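Local coordinates for adenylyltransferase and sulfurtransferase uba4 (Chaetomium thermophilum, PDB 6YUB), which probably activates the C terminus of ubiquitin-like sulfur carriers by adenylation and transfers sulfur to them, serving tRNA wobble-uridine thiolation and molybdenum cofactor synthesis, at residues A42-C47 and R76-H80; A50-G55 and H96-N101. All coordinates share one frame; numbering follows the deposited sequence. Where two conformers were deposited one is given.

Interaction 1 (A42-C47 and R76-H80); sequences AGGLGC and RQVAH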
loop_
_atom_site.group_PDB
_atom_site.type_symbol
_atom_site.label_atom_id
_atom_site.label_comp_id
_atom_site.label_asym_id
_atom_site.label_seq_id
_atom_site.Cartn_x
_atom_site.Cartn_y
_atom_site.Cartn_z
ATOM N N ALA B 42 -10.541 -12.377 11.934
ATOM C CA ALA B 42 -9.546 -13.291 11.387
ATOM C C ALA B 42 -9.680 -13.433 9.873
ATOM O O ALA B 42 -9.531 -14.527 9.323
ATOM C CB ALA B 42 -9.652 -14.663 12.052
ATOM N N GLY B 43 -9.949 -12.324 9.185
ATOM C CA GLY B 43 -10.133 -12.347 7.747
ATOM C C GLY B 43 -9.072 -11.588 6.973
ATOM O O GLY B 43 -7.876 -11.721 7.249
ATOM N N GLY B 44 -9.503 -10.766 6.009
ATOM C CA GLY B 44 -8.558 -10.111 5.121
ATOM C C GLY B 44 -7.627 -9.159 5.846
ATOM O O GLY B 44 -6.447 -9.039 5.500
ATOM N N LEU B 45 -8.148 -8.447 6.840
ATOM C CA LEU B 45 -7.306 -7.577 7.649
ATOM C C LEU B 45 -6.562 -8.370 8.719
ATOM O O LEU B 45 -5.374 -8.127 8.963
ATOM C CB LEU B 45 -8.153 -6.479 8.293
ATOM C CG LEU B 45 -8.716 -5.408 7.359
ATOM C CD1 LEU B 45 -9.813 -4.609 8.046
ATOM C CD2 LEU B 45 -7.599 -4.480 6.873
ATOM N N GLY B 46 -7.232 -9.340 9.338
ATOM C CA GLY B 46 -6.650 -10.034 10.471
ATOM C C GLY B 46 -5.531 -10.995 10.106
ATOM O O GLY B 46 -4.596 -11.180 10.890
ATOM N N CYS B 47 -5.617 -11.629 8.938
ATOM C CA CYS B 47 -4.601 -12.620 8.575
ATOM C C CYS B 47 -3.222 -11.999 8.411
ATOM O O CYS B 47 -2.274 -12.484 9.061
ATOM C CB CYS B 47 -5.023 -13.350 7.290
ATOM S SG CYS B 47 -6.364 -14.544 7.523
ATOM N N ARG B 76 -8.190 -13.263 -0.519
ATOM C CA ARG B 76 -7.790 -12.185 0.371
ATOM C C ARG B 76 -7.386 -12.655 1.761
ATOM O O ARG B 76 -6.642 -11.941 2.442
ATOM C CB ARG B 76 -8.927 -11.158 0.514
ATOM C CG ARG B 76 -10.171 -11.694 1.214
ATOM C CD ARG B 76 -11.250 -10.618 1.402
ATOM N NE ARG B 76 -12.040 -10.870 2.609
ATOM C CZ ARG B 76 -12.027 -10.103 3.699
ATOM N NH1 ARG B 76 -11.286 -9.002 3.747
ATOM N NH2 ARG B 76 -12.774 -10.428 4.742
ATOM N N GLN B 77 -7.855 -13.822 2.203
ATOM C CA GLN B 77 -7.508 -14.364 3.517
ATOM C C GLN B 77 -6.459 -15.463 3.340
ATOM O O GLN B 77 -6.725 -16.658 3.481
ATOM C CB GLN B 77 -8.761 -14.876 4.221
ATOM C CG GLN B 77 -9.921 -13.891 4.177
ATOM C CD GLN B 77 -11.123 -14.342 4.989
ATOM O OE1 GLN B 77 -11.184 -15.478 5.466
ATOM N NE2 GLN B 77 -12.089 -13.444 5.154
ATOM N N VAL B 78 -5.239 -15.020 3.027
ATOM C CA VAL B 78 -4.192 -15.931 2.568
ATOM C C VAL B 78 -3.547 -16.739 3.681
ATOM O O VAL B 78 -2.717 -17.608 3.396
ATOM C CB VAL B 78 -3.103 -15.148 1.811
ATOM C CG1 VAL B 78 -3.709 -14.406 0.626
ATOM C CG2 VAL B 78 -2.387 -14.174 2.741
ATOM N N ALA B 79 -3.903 -16.486 4.939
ATOM C CA ALA B 79 -3.427 -17.327 6.028
ATOM C C ALA B 79 -4.233 -18.613 6.170
ATOM O O ALA B 79 -3.861 -19.476 6.974
ATOM C CB ALA B 79 -3.458 -16.556 7.352
ATOM N N HIS B 80 -5.312 -18.762 5.410
ATOM C CA HIS B 80 -6.153 -19.948 5.456
ATOM C C HIS B 80 -5.758 -20.914 4.341
ATOM O O HIS B 80 -5.004 -20.578 3.422
ATOM C CB HIS B 80 -7.628 -19.562 5.340
ATOM C CG HIS B 80 -8.119 -18.705 6.466
ATOM N ND1 HIS B 80 -7.810 -18.963 7.786
ATOM C CD2 HIS B 80 -8.891 -17.592 6.472
ATOM C CE1 HIS B 80 -8.372 -18.045 8.555
ATOM N NE2 HIS B 80 -9.033 -17.202 7.782
HETATM O O HOH W 1 -5.227 -9.805 3.076
#
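The glycine-rich turn of the Rossmann-type ThiF domain, the adenylyltransferase part of this two-function enzyme, meets the 76-80 loop through Gly43, Gly44, Arg76 and Gln77. The segment 42-47 leads from strand 36-40 into helix 46-56 in a GxGxxG-like pattern, and both Gly44 and Arg76 are predicted to bind ATP. In one of its two modelled conformers, Arg76 sets CG between its backbone N and carbonyl carbon (chi1 66°) and then bends at chi3, which carries the guanidinium alongside the turn. Gly44 lies over one face of that group, its CA 3.2 Å from Arg76 NH1. Gln77 runs beside the same stretch of backbone, its NE2 3.4 Å from Gly43 CA. A water donates to both Gly44 O (2.8 Å) and Arg76 O (2.6 Å), tying the two backbones together.

At the far end of the contact, His80 NE2 gives a hydrogen bond to Ala42 O (3.1 Å). It approaches nearly in line with the carbonyl, at a C=O...N angle of 176°, while the oxygen sits somewhat out of the ring plane. Ser92 binds ND1, so both ring nitrogens are engaged and the rotation of the ring is fixed. Cys47 SG rests over one face, 4.1 Å from the centroid of the His80 ring and 26° off its normal; the same sulfur touches Ala79 CB at 3.5 Å.

The chemistry thus divides in two. Sulfur, methyl and imidazole pack the start of helix 46-56 against the loop, whereas Gly44 N, itself a donor, stands over the face of the Arg76 guanidinium, the two making no hydrogen bond. In this conformer, donors so close together would suit the phosphates of ATP, whose binding here is predicted.

Interaction 2 (A50-G55 and H96-N101); sequences AQYLAG and HLIEIN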
loop_
_atom_site.group_PDB
_atom_site.type_symbol
_atom_site.label_atom_id
_atom_site.label_comp_id
_atom_site.label_asym_id
_atom_site.label_seq_id
_atom_site.Cartn_x
_atom_site.Cartn_y
_atom_site.Cartn_z
ATOM N N ALA B 50 -1.903 -10.700 11.865
ATOM C CA ALA B 50 -1.475 -11.787 12.739
ATOM C C ALA B 50 -0.149 -12.381 12.282
ATOM O O ALA B 50 0.741 -12.630 13.104
ATOM C CB ALA B 50 -2.554 -12.872 12.797
ATOM N N GLN B 51 0.011 -12.593 10.974
ATOM C CA GLN B 51 1.220 -13.239 10.469
ATOM C C GLN B 51 2.474 -12.491 10.903
ATOM O O GLN B 51 3.452 -13.100 11.347
ATOM C CB GLN B 51 1.163 -13.344 8.942
ATOM C CG GLN B 51 0.272 -14.469 8.425
ATOM C CD GLN B 51 0.254 -14.543 6.908
ATOM O OE1 GLN B 51 0.835 -15.451 6.310
ATOM N NE2 GLN B 51 -0.409 -13.582 6.278
ATOM N N TYR B 52 2.465 -11.160 10.786
ATOM C CA TYR B 52 3.679 -10.389 11.032
ATOM C C TYR B 52 3.896 -10.103 12.509
ATOM O O TYR B 52 5.046 -9.931 12.934
ATOM C CB TYR B 52 3.631 -9.098 10.215
ATOM C CG TYR B 52 3.886 -9.351 8.747
ATOM C CD1 TYR B 52 5.186 -9.404 8.247
ATOM C CD2 TYR B 52 2.838 -9.572 7.867
ATOM C CE1 TYR B 52 5.428 -9.649 6.910
ATOM C CE2 TYR B 52 3.068 -9.819 6.530
ATOM C CZ TYR B 52 4.366 -9.859 6.057
ATOM O OH TYR B 52 4.592 -10.105 4.725
ATOM N N LEU B 53 2.829 -10.059 13.311
ATOM C CA LEU B 53 3.007 -10.012 14.760
ATOM C C LEU B 53 3.501 -11.357 15.297
ATOM O O LEU B 53 4.285 -11.399 16.254
ATOM C CB LEU B 53 1.698 -9.611 15.439
ATOM C CG LEU B 53 1.198 -8.191 15.154
ATOM C CD1 LEU B 53 -0.193 -7.972 15.736
ATOM C CD2 LEU B 53 2.167 -7.156 15.706
ATOM N N ALA B 54 3.061 -12.462 14.698
ATOM C CA ALA B 54 3.564 -13.773 15.108
ATOM C C ALA B 54 5.048 -13.910 14.790
ATOM O O ALA B 54 5.856 -14.246 15.665
ATOM C CB ALA B 54 2.762 -14.881 14.424
ATOM N N GLY B 55 5.431 -13.642 13.540
ATOM C CA GLY B 55 6.836 -13.733 13.172
ATOM C C GLY B 55 7.732 -12.857 14.023
ATOM O O GLY B 55 8.852 -13.247 14.358
ATOM N N HIS B 96 -1.652 -21.611 11.008
ATOM C CA HIS B 96 -0.580 -21.029 10.208
ATOM C C HIS B 96 0.362 -20.188 11.059
ATOM O O HIS B 96 1.572 -20.164 10.809
ATOM C CB HIS B 96 -1.177 -20.188 9.078
ATOM C CG HIS B 96 -0.156 -19.506 8.222
ATOM N ND1 HIS B 96 0.825 -20.194 7.540
ATOM C CD2 HIS B 96 0.031 -18.195 7.932
ATOM C CE1 HIS B 96 1.574 -19.335 6.869
ATOM N NE2 HIS B 96 1.110 -18.118 7.086
ATOM N N LEU B 97 -0.164 -19.488 12.063
ATOM C CA LEU B 97 0.707 -18.727 12.954
ATOM C C LEU B 97 1.666 -19.652 13.691
ATOM O O LEU B 97 2.857 -19.354 13.814
ATOM C CB LEU B 97 -0.129 -17.917 13.947
ATOM C CG LEU B 97 -1.107 -16.908 13.347
ATOM C CD1 LEU B 97 -1.871 -16.186 14.455
ATOM C CD2 LEU B 97 -0.403 -15.904 12.449
ATOM N N ILE B 98 1.162 -20.781 14.194
ATOM C CA ILE B 98 2.024 -21.749 14.866
ATOM C C ILE B 98 3.113 -22.240 13.920
ATOM O O ILE B 98 4.251 -22.480 14.336
ATOM C CB ILE B 98 1.180 -22.909 15.425
ATOM C CG1 ILE B 98 0.378 -22.421 16.639
ATOM C CG2 ILE B 98 2.065 -24.095 15.791
ATOM C CD1 ILE B 98 -0.706 -23.371 17.082
ATOM N N GLU B 99 2.787 -22.384 12.632
ATOM C CA GLU B 99 3.808 -22.726 11.651
ATOM C C GLU B 99 4.880 -21.650 11.577
ATOM O O GLU B 99 6.080 -21.957 11.547
ATOM C CB GLU B 99 3.173 -22.934 10.277
ATOM C CG GLU B 99 2.340 -24.202 10.152
ATOM C CD GLU B 99 1.807 -24.405 8.744
ATOM O OE1 GLU B 99 1.481 -23.402 8.080
ATOM O OE2 GLU B 99 1.728 -25.570 8.296
ATOM N N ILE B 100 4.465 -20.376 11.547
ATOM C CA ILE B 100 5.416 -19.278 11.431
ATOM C C ILE B 100 6.305 -19.212 12.665
ATOM O O ILE B 100 7.529 -19.038 12.569
ATOM C CB ILE B 100 4.669 -17.948 11.215
ATOM C CG1 ILE B 100 3.943 -17.956 9.870
ATOM C CG2 ILE B 100 5.637 -16.766 11.318
ATOM C CD1 ILE B 100 3.033 -16.760 9.670
ATOM N N ASN B 101 5.700 -19.332 13.843
ATOM C CA ASN B 101 6.402 -19.140 15.103
ATOM C C ASN B 101 5.616 -19.803 16.228
ATOM O O ASN B 101 4.548 -19.307 16.614
ATOM C CB ASN B 101 6.584 -17.648 15.385
ATOM C CG ASN B 101 7.536 -17.383 16.525
ATOM O OD1 ASN B 101 7.964 -18.309 17.222
ATOM N ND2 ASN B 101 7.874 -16.113 16.729
#
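His96 holds CG anti to its own N (chi1 178°), which sends its imidazole across to Gln51, whose extended chain comes out from helix 46-56 to meet it. The bond from His96 NE2 to Gln51 OE1 is 2.8 Å long but bent: the oxygen lies in the ring plane at the edge, while the nitrogen is tilted out of the amide's own plane, the two planes being strongly inclined. ND1 donates weakly to Glu99 OE1 one turn on. A polar side chain of another protein stacks its ring on His96, and that protein also binds Gln51 OE1, so this end of the contact continues into an interface between proteins.

Asn101 uses a similar torsion (chi1 -169°) at the opposite end, directing ND2 onto the backbone oxygen of Ala54 at 2.9 Å. Its amide is held further by Tyr15 OH at ND2 and Leu103 N at OD1, three bonds that fix its rotation just where helix 89-100 ends.

Between these polar ends the packing is apolar. Leu97 CD2 reaches Ala50 CB at 3.7 Å and Ala54 CB at 3.9 Å. Ile100 divides its branches: CD1 lies 3.8 Å from Gln51 CG, and CG2 lies 3.8 Å from Gly55 CA.

The two short helical segments run in similar directions, crossing at -32° with axes 9.0 Å apart. Their helices follow strands 36-40 and 60-64 as successive, side-by-side helices of the beta-alpha-beta crossovers of the Rossmann-type fold. Strand 105-109 closes on this pair through Tyr106, which touches Ala54 and Leu97; strand 36-40 meets Ala50 through Ile39, and helix 208-228 packs against Tyr52 and Leu53.

Both contacts are buried, and both use helix 46-56: interaction 1 takes its beginning and the glycine turn before it, interaction 2 its later turns. Their centres lie about 12 Å apart, and they touch where Ala79 O meets His96 CB at 3.5 Å. The chemistry follows position. At the predicted nucleotide site, interaction 1 is a contact of the glycine turn and helix start with a loop, built on close backbone approach, a bridging water, a sulfur over a ring, and an arginine in one of its conformers beside the glycines. Farther along, interaction 2 is helix-to-helix packing, with aliphatic branches in the middle and a side-chain bond at each end, one of them adjoining a second protein.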